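Local coordinates for protein C-type lectin domain family 4 member F (PDB 6JJJ) that binds galactose and fucose as a C-type lectin receptor of mouse Kupffer cells and may take part in endocytosis, at residues G33-S39 with W146-T152; K43-A48 with W81-T85. Numbering follows the deposited sequence.

Contact 1 (G33-S39 with W146-T152)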
loop_
_atom_site.group_PDB
_atom_site.type_symbol
_atom_site.label_atom_id
_atom_site.label_comp_id
_atom_site.label_asym_id
_atom_site.label_seq_id
_atom_site.Cartn_x
_atom_site.Cartn_y
_atom_site.Cartn_z
ATOM N N GLY A 33 5.973 -9.872 10.431
ATOM C CA GLY A 33 5.186 -11.031 10.083
ATOM C C GLY A 33 3.685 -10.819 10.101
ATOM O O GLY A 33 2.971 -11.474 9.333
ATOM N N ASN A 34 3.191 -9.927 10.950
ATOM C CA ASN A 34 1.762 -9.697 11.092
ATOM C C ASN A 34 1.379 -8.325 10.555
ATOM O O ASN A 34 2.218 -7.434 10.392
ATOM C CB ASN A 34 1.325 -9.842 12.555
ATOM C CG ASN A 34 1.643 -11.216 13.129
ATOM O OD1 ASN A 34 0.952 -12.196 12.834
ATOM N ND2 ASN A 34 2.688 -11.295 13.947
ATOM N N PHE A 35 0.086 -8.171 10.280
ATOM C CA PHE A 35 -0.495 -6.889 9.911
ATOM C C PHE A 35 -1.294 -6.331 11.084
ATOM O O PHE A 35 -2.011 -7.067 11.769
ATOM C CB PHE A 35 -1.396 -7.025 8.682
ATOM C CG PHE A 35 -0.643 -7.086 7.384
ATOM C CD1 PHE A 35 -0.220 -5.925 6.755
ATOM C CD2 PHE A 35 -0.362 -8.308 6.789
ATOM C CE1 PHE A 35 0.474 -5.984 5.559
ATOM C CE2 PHE A 35 0.332 -8.372 5.594
ATOM C CZ PHE A 35 0.750 -7.211 4.979
ATOM N N TYR A 36 -1.143 -5.032 11.325
ATOM C CA TYR A 36 -1.803 -4.354 12.429
ATOM C C TYR A 36 -2.702 -3.252 11.894
ATOM O O TYR A 36 -2.353 -2.568 10.925
ATOM C CB TYR A 36 -0.782 -3.758 13.399
ATOM C CG TYR A 36 0.119 -4.778 14.047
ATOM C CD1 TYR A 36 1.199 -5.320 13.363
ATOM C CD2 TYR A 36 -0.105 -5.192 15.351
ATOM C CE1 TYR A 36 2.025 -6.251 13.963
ATOM C CE2 TYR A 36 0.716 -6.118 15.956
ATOM C CZ TYR A 36 1.777 -6.645 15.262
ATOM O OH TYR A 36 2.589 -7.568 15.878
ATOM N N TYR A 37 -3.867 -3.092 12.519
ATOM C CA TYR A 37 -4.820 -2.047 12.165
ATOM C C TYR A 37 -5.095 -1.183 13.388
ATOM O O TYR A 37 -5.588 -1.683 14.405
ATOM C CB TYR A 37 -6.121 -2.649 11.631
ATOM C CG TYR A 37 -7.197 -1.627 11.351
ATOM C CD1 TYR A 37 -7.280 -0.992 10.120
ATOM C CD2 TYR A 37 -8.132 -1.298 12.322
ATOM C CE1 TYR A 37 -8.266 -0.053 9.865
ATOM C CE2 TYR A 37 -9.118 -0.367 12.076
ATOM C CZ TYR A 37 -9.181 0.255 10.847
ATOM O OH TYR A 37 -10.168 1.185 10.607
ATOM N N PHE A 38 -4.795 0.107 13.282
ATOM C CA PHE A 38 -5.062 1.071 14.345
ATOM C C PHE A 38 -6.350 1.809 14.004
ATOM O O PHE A 38 -6.427 2.488 12.974
ATOM C CB PHE A 38 -3.884 2.028 14.515
ATOM C CG PHE A 38 -2.609 1.335 14.901
ATOM C CD1 PHE A 38 -1.824 0.724 13.936
ATOM C CD2 PHE A 38 -2.209 1.266 16.224
ATOM C CE1 PHE A 38 -0.657 0.068 14.283
ATOM C CE2 PHE A 38 -1.040 0.613 16.577
ATOM C CZ PHE A 38 -0.263 0.016 15.607
ATOM N N SER A 39 -7.362 1.654 14.853
ATOM C CA SER A 39 -8.703 2.084 14.493
ATOM C C SER A 39 -8.796 3.607 14.454
ATOM O O SER A 39 -8.021 4.331 15.090
ATOM C CB SER A 39 -9.732 1.520 15.477
ATOM O OG SER A 39 -9.561 2.072 16.770
ATOM N N TRP A 146 -8.710 0.763 19.376
ATOM C CA TRP A 146 -8.129 -0.562 19.546
ATOM C C TRP A 146 -7.103 -0.827 18.453
ATOM O O TRP A 146 -6.879 -0.003 17.565
ATOM C CB TRP A 146 -9.211 -1.642 19.510
ATOM C CG TRP A 146 -9.876 -1.738 18.165
ATOM C CD1 TRP A 146 -9.502 -2.533 17.122
ATOM C CD2 TRP A 146 -11.019 -1.002 17.719
ATOM N NE1 TRP A 146 -10.348 -2.344 16.055
ATOM C CE2 TRP A 146 -11.287 -1.407 16.397
ATOM C CE3 TRP A 146 -11.844 -0.039 18.309
ATOM C CZ2 TRP A 146 -12.346 -0.886 15.657
ATOM C CZ3 TRP A 146 -12.895 0.476 17.574
ATOM C CH2 TRP A 146 -13.136 0.054 16.262
ATOM N N VAL A 147 -6.481 -2.001 18.525
ATOM C CA VAL A 147 -5.543 -2.461 17.505
ATOM C C VAL A 147 -5.792 -3.942 17.242
ATOM O O VAL A 147 -5.810 -4.752 18.176
ATOM C CB VAL A 147 -4.083 -2.204 17.932
ATOM C CG1 VAL A 147 -3.823 -2.796 19.312
ATOM C CG2 VAL A 147 -3.119 -2.757 16.900
ATOM N N CYS A 148 -5.969 -4.295 15.972
ATOM C CA CYS A 148 -6.120 -5.682 15.554
ATOM C C CYS A 148 -4.788 -6.225 15.048
ATOM O O CYS A 148 -3.935 -5.473 14.572
ATOM C CB CYS A 148 -7.167 -5.822 14.443
ATOM S SG CYS A 148 -8.793 -5.072 14.744
ATOM N N LYS A 149 -4.619 -7.546 15.142
ATOM C CA LYS A 149 -3.442 -8.215 14.598
ATOM C C LYS A 149 -3.870 -9.370 13.702
ATOM O O LYS A 149 -4.826 -10.088 14.007
ATOM C CB LYS A 149 -2.510 -8.740 15.707
ATOM C CG LYS A 149 -1.263 -9.443 15.171
ATOM C CD LYS A 149 -0.112 -9.434 16.169
ATOM C CE LYS A 149 -0.204 -10.582 17.165
ATOM N NZ LYS A 149 1.009 -10.655 18.033
ATOM N N LYS A 150 -3.136 -9.555 12.608
ATOM C CA LYS A 150 -3.462 -10.557 11.604
ATOM C C LYS A 150 -2.193 -11.266 11.165
ATOM O O LYS A 150 -1.138 -10.642 11.029
ATOM C CB LYS A 150 -4.156 -9.921 10.396
ATOM C CG LYS A 150 -4.481 -10.898 9.281
ATOM C CD LYS A 150 -5.197 -10.205 8.127
ATOM C CE LYS A 150 -6.676 -9.987 8.426
ATOM N NZ LYS A 150 -7.518 -11.084 7.860
ATOM N N SER A 151 -2.307 -12.572 10.949
ATOM C CA SER A 151 -1.176 -13.402 10.572
ATOM C C SER A 151 -1.133 -13.594 9.061
ATOM O O SER A 151 -2.161 -13.545 8.379
ATOM C CB SER A 151 -1.256 -14.769 11.256
ATOM O OG SER A 151 -1.394 -14.633 12.660
ATOM N N THR A 152 0.075 -13.802 8.547
ATOM C CA THR A 152 0.286 -14.074 7.132
ATOM C C THR A 152 1.568 -14.879 6.977
ATOM O O THR A 152 2.443 -14.865 7.848
ATOM C CB THR A 152 0.373 -12.785 6.298
ATOM O OG1 THR A 152 1.085 -11.781 7.034
ATOM C CG2 THR A 152 -1.016 -12.278 5.932
#
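Strands 34-38 and 147-151 run antiparallel, their axes 4.5 Å apart at closest approach. They bring the two ends of the lectin domain together, as in the C-type lectin fold, where the N- and C-terminal strands pair. Phe35 pairs with Lys150 through Phe35 N to Lys150 O (2.9 Å) and Lys150 N to Phe35 O (2.9 Å). Likewise, Tyr37 N to Cys148 O and Cys148 N to Tyr37 O are both 3.1 Å.

Tyr36, Phe38, Val147 and Lys149 share one face. Here Val147 is the bump between two rings. Its CG2 lies over the face of the Phe38 ring, 4.2 Å from the centroid, and meets the edge of Tyr36 at CD2 (4.2 Å). Lys149 lies alongside Tyr36, its CD 3.3 Å from Tyr36 OH. Both polar ends reach Glu67: Lys149 forms a salt bridge and Tyr36 a hydrogen bond. Helix 65-75 covers this face, with Leu71 against Phe38 and Val147.

Tyr37 and Cys148 lie on the opposite face, toward Phe51 and the disulfide partner Cys52.

At one end, Ser39 fits onto Trp146. Its CB sits 3.4 Å from the centroid of the six-membered indole ring, over the face, while its OG accepts a bond from Trp146 N (3.0 Å). Ser39 N also bonds to Trp146 O (3.2 Å). At the other end, Thr152 OG1 donates to Gly33 O (3.0 Å). Backbone hydrogen bonds thus set the register, apolar and aromatic side chains pack on both faces, Glu67 takes the polar ends of Tyr36 and Lys149, and hydroxyls add bonds at Gly33 and Ser39.

Contact 2 (K43-A48 with W81-T85)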
loop_
_atom_site.group_PDB
_atom_site.type_symbol
_atom_site.label_atom_id
_atom_site.label_comp_id
_atom_site.label_asym_id
_atom_site.label_seq_id
_atom_site.Cartn_x
_atom_site.Cartn_y
_atom_site.Cartn_z
ATOM N N LYS A 43 -14.626 2.346 20.328
ATOM C CA LYS A 43 -15.723 1.452 20.661
ATOM C C LYS A 43 -15.360 0.671 21.909
ATOM O O LYS A 43 -14.190 0.645 22.322
ATOM C CB LYS A 43 -16.029 0.491 19.504
ATOM C CG LYS A 43 -16.404 1.173 18.195
ATOM C CD LYS A 43 -16.622 0.150 17.090
ATOM C CE LYS A 43 -16.915 0.822 15.754
ATOM N NZ LYS A 43 -17.133 -0.176 14.670
ATOM N N PRO A 44 -16.343 0.017 22.550
ATOM C CA PRO A 44 -16.039 -0.832 23.712
ATOM C C PRO A 44 -15.138 -2.005 23.370
ATOM O O PRO A 44 -14.818 -2.234 22.199
ATOM C CB PRO A 44 -17.420 -1.314 24.177
ATOM C CG PRO A 44 -18.376 -0.297 23.659
ATOM C CD PRO A 44 -17.797 0.182 22.347
ATOM N N TRP A 45 -14.736 -2.768 24.388
ATOM C CA TRP A 45 -13.776 -3.844 24.172
ATOM C C TRP A 45 -14.365 -4.956 23.308
ATOM O O TRP A 45 -13.726 -5.410 22.350
ATOM C CB TRP A 45 -13.301 -4.398 25.509
ATOM C CG TRP A 45 -12.120 -5.304 25.372
ATOM C CD1 TRP A 45 -10.802 -4.956 25.464
ATOM C CD2 TRP A 45 -12.145 -6.711 25.111
ATOM N NE1 TRP A 45 -10.006 -6.063 25.279
ATOM C CE2 TRP A 45 -10.808 -7.152 25.056
ATOM C CE3 TRP A 45 -13.171 -7.642 24.912
ATOM C CZ2 TRP A 45 -10.470 -8.483 24.818
ATOM C CZ3 TRP A 45 -12.834 -8.963 24.678
ATOM C CH2 TRP A 45 -11.495 -9.371 24.633
ATOM N N ARG A 46 -15.577 -5.423 23.632
ATOM C CA ARG A 46 -16.182 -6.478 22.820
ATOM C C ARG A 46 -16.465 -5.983 21.404
ATOM O O ARG A 46 -16.134 -6.655 20.421
ATOM C CB ARG A 46 -17.474 -7.006 23.455
ATOM C CG ARG A 46 -18.638 -6.037 23.394
ATOM C CD ARG A 46 -19.886 -6.595 24.074
ATOM N NE ARG A 46 -20.986 -5.633 24.035
ATOM C CZ ARG A 46 -21.251 -4.754 24.997
ATOM N NH1 ARG A 46 -20.508 -4.720 26.094
ATOM N NH2 ARG A 46 -22.264 -3.909 24.864
ATOM N N GLU A 47 -17.078 -4.802 21.280
ATOM C CA GLU A 47 -17.347 -4.247 19.959
ATOM C C GLU A 47 -16.058 -4.127 19.160
ATOM O O GLU A 47 -16.044 -4.336 17.940
ATOM C CB GLU A 47 -18.032 -2.889 20.085
ATOM C CG GLU A 47 -19.415 -2.935 20.714
ATOM C CD GLU A 47 -20.507 -3.281 19.718
ATOM O OE1 GLU A 47 -20.612 -2.595 18.680
ATOM O OE2 GLU A 47 -21.266 -4.240 19.979
ATOM N N ALA A 48 -14.957 -3.797 19.839
ATOM C CA ALA A 48 -13.666 -3.755 19.163
ATOM C C ALA A 48 -13.265 -5.144 18.683
ATOM O O ALA A 48 -12.687 -5.293 17.600
ATOM C CB ALA A 48 -12.603 -3.173 20.097
ATOM N N TRP A 81 -7.269 -0.295 23.122
ATOM C CA TRP A 81 -7.591 -1.631 23.602
ATOM C C TRP A 81 -6.609 -2.663 23.066
ATOM O O TRP A 81 -5.998 -2.446 22.015
ATOM C CB TRP A 81 -8.998 -2.046 23.174
ATOM C CG TRP A 81 -10.114 -1.485 23.968
ATOM C CD1 TRP A 81 -11.228 -0.869 23.484
ATOM C CD2 TRP A 81 -10.247 -1.501 25.393
ATOM N NE1 TRP A 81 -12.050 -0.499 24.518
ATOM C CE2 TRP A 81 -11.468 -0.871 25.701
ATOM C CE3 TRP A 81 -9.451 -1.981 26.437
ATOM C CZ2 TRP A 81 -11.911 -0.708 27.012
ATOM C CZ3 TRP A 81 -9.893 -1.819 27.735
ATOM C CH2 TRP A 81 -11.111 -1.189 28.012
ATOM N N ILE A 82 -6.455 -3.787 23.769
ATOM C CA ILE A 82 -5.733 -4.947 23.263
ATOM C C ILE A 82 -6.429 -6.205 23.770
ATOM O O ILE A 82 -7.356 -6.149 24.580
ATOM C CB ILE A 82 -4.245 -4.939 23.668
ATOM C CG1 ILE A 82 -4.087 -4.659 25.162
ATOM C CG2 ILE A 82 -3.481 -3.901 22.852
ATOM C CD1 ILE A 82 -2.676 -4.865 25.672
ATOM N N GLY A 83 -5.949 -7.352 23.297
ATOM C CA GLY A 83 -6.643 -8.610 23.482
ATOM C C GLY A 83 -6.389 -9.346 24.782
ATOM O O GLY A 83 -6.438 -10.580 24.809
ATOM N N LEU A 84 -6.122 -8.616 25.858
ATOM C CA LEU A 84 -5.907 -9.211 27.170
ATOM C C LEU A 84 -7.130 -8.995 28.054
ATOM O O LEU A 84 -7.841 -7.995 27.925
ATOM C CB LEU A 84 -4.671 -8.614 27.843
ATOM C CG LEU A 84 -3.999 -9.467 28.921
ATOM C CD1 LEU A 84 -3.540 -10.801 28.355
ATOM C CD2 LEU A 84 -2.828 -8.717 29.546
ATOM N N THR A 85 -7.380 -9.957 28.940
ATOM C CA THR A 85 -8.512 -9.860 29.852
ATOM C C THR A 85 -8.476 -11.001 30.861
ATOM O O THR A 85 -8.045 -12.114 30.547
ATOM C CB THR A 85 -9.847 -9.881 29.089
ATOM O OG1 THR A 85 -10.936 -9.956 30.020
ATOM C CG2 THR A 85 -9.906 -11.072 28.138
#
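In this C-type lectin fold, the start of helix 45-54 packs against strand 80-85 through two tryptophans. Pro44 is the N-cap residue, and Ala48 N bonds to Pro44 O (2.8 Å). Trp45 takes a t rotamer (chi1 -168°), which carries its indole across to residues 81-85. Trp81 takes an m rotamer (chi1 -79°) and presents the face of its ring to Trp45. The edge of Trp45 meets the face of Trp81 in a T-shaped pair, planes at 83°, with 4.9 Å between the centroids of the Trp45 five-membered and Trp81 six-membered rings. Trp45 CB also sits over the five-membered ring of Trp81, 4.2 Å from its centroid.

Ala48 CB touches Trp81 CD1 (4.3 Å). Trp81 NE1 makes a weak hydrogen bond to Lys43 O (3.3 Å) and another weak one to Ser142 O. Tyr144 packs edge-to-face with Trp81. Thr85 points toward the helix segment, and its CG2 lies 4.2 Å from Trp45 CH2. Its chi1 is t, and OG1 bonds to the backbone O of Asp127, a calcium ligand.

The strongest polar link between the segments is from Trp45 NE1 to Ile82 O, a 2.7 Å hydrogen bond near the plane of the indole.

The centres of contacts 1 and 2 are about 14 Å apart, but the two contacts touch. Helix 45-54 is the next element after strand 34-38, and residues 146-152 come back beside strand 34-38, with Trp146 reaching the helix. Trp146 is the main bridge: its CD2 is 3.6 Å from Ala48 CB, its CH2 is 3.6 Å from Lys43 CD, and its CB is 3.7 Å from Trp81 CB. Val147 CG1 also lies 3.5 Å from Trp81 O. Contact 1 pairs a strand near the start of the domain with the last one. Contact 2 lies on the calcium side, where the side chain of Thr85 is about 7 Å from a bound calcium ion.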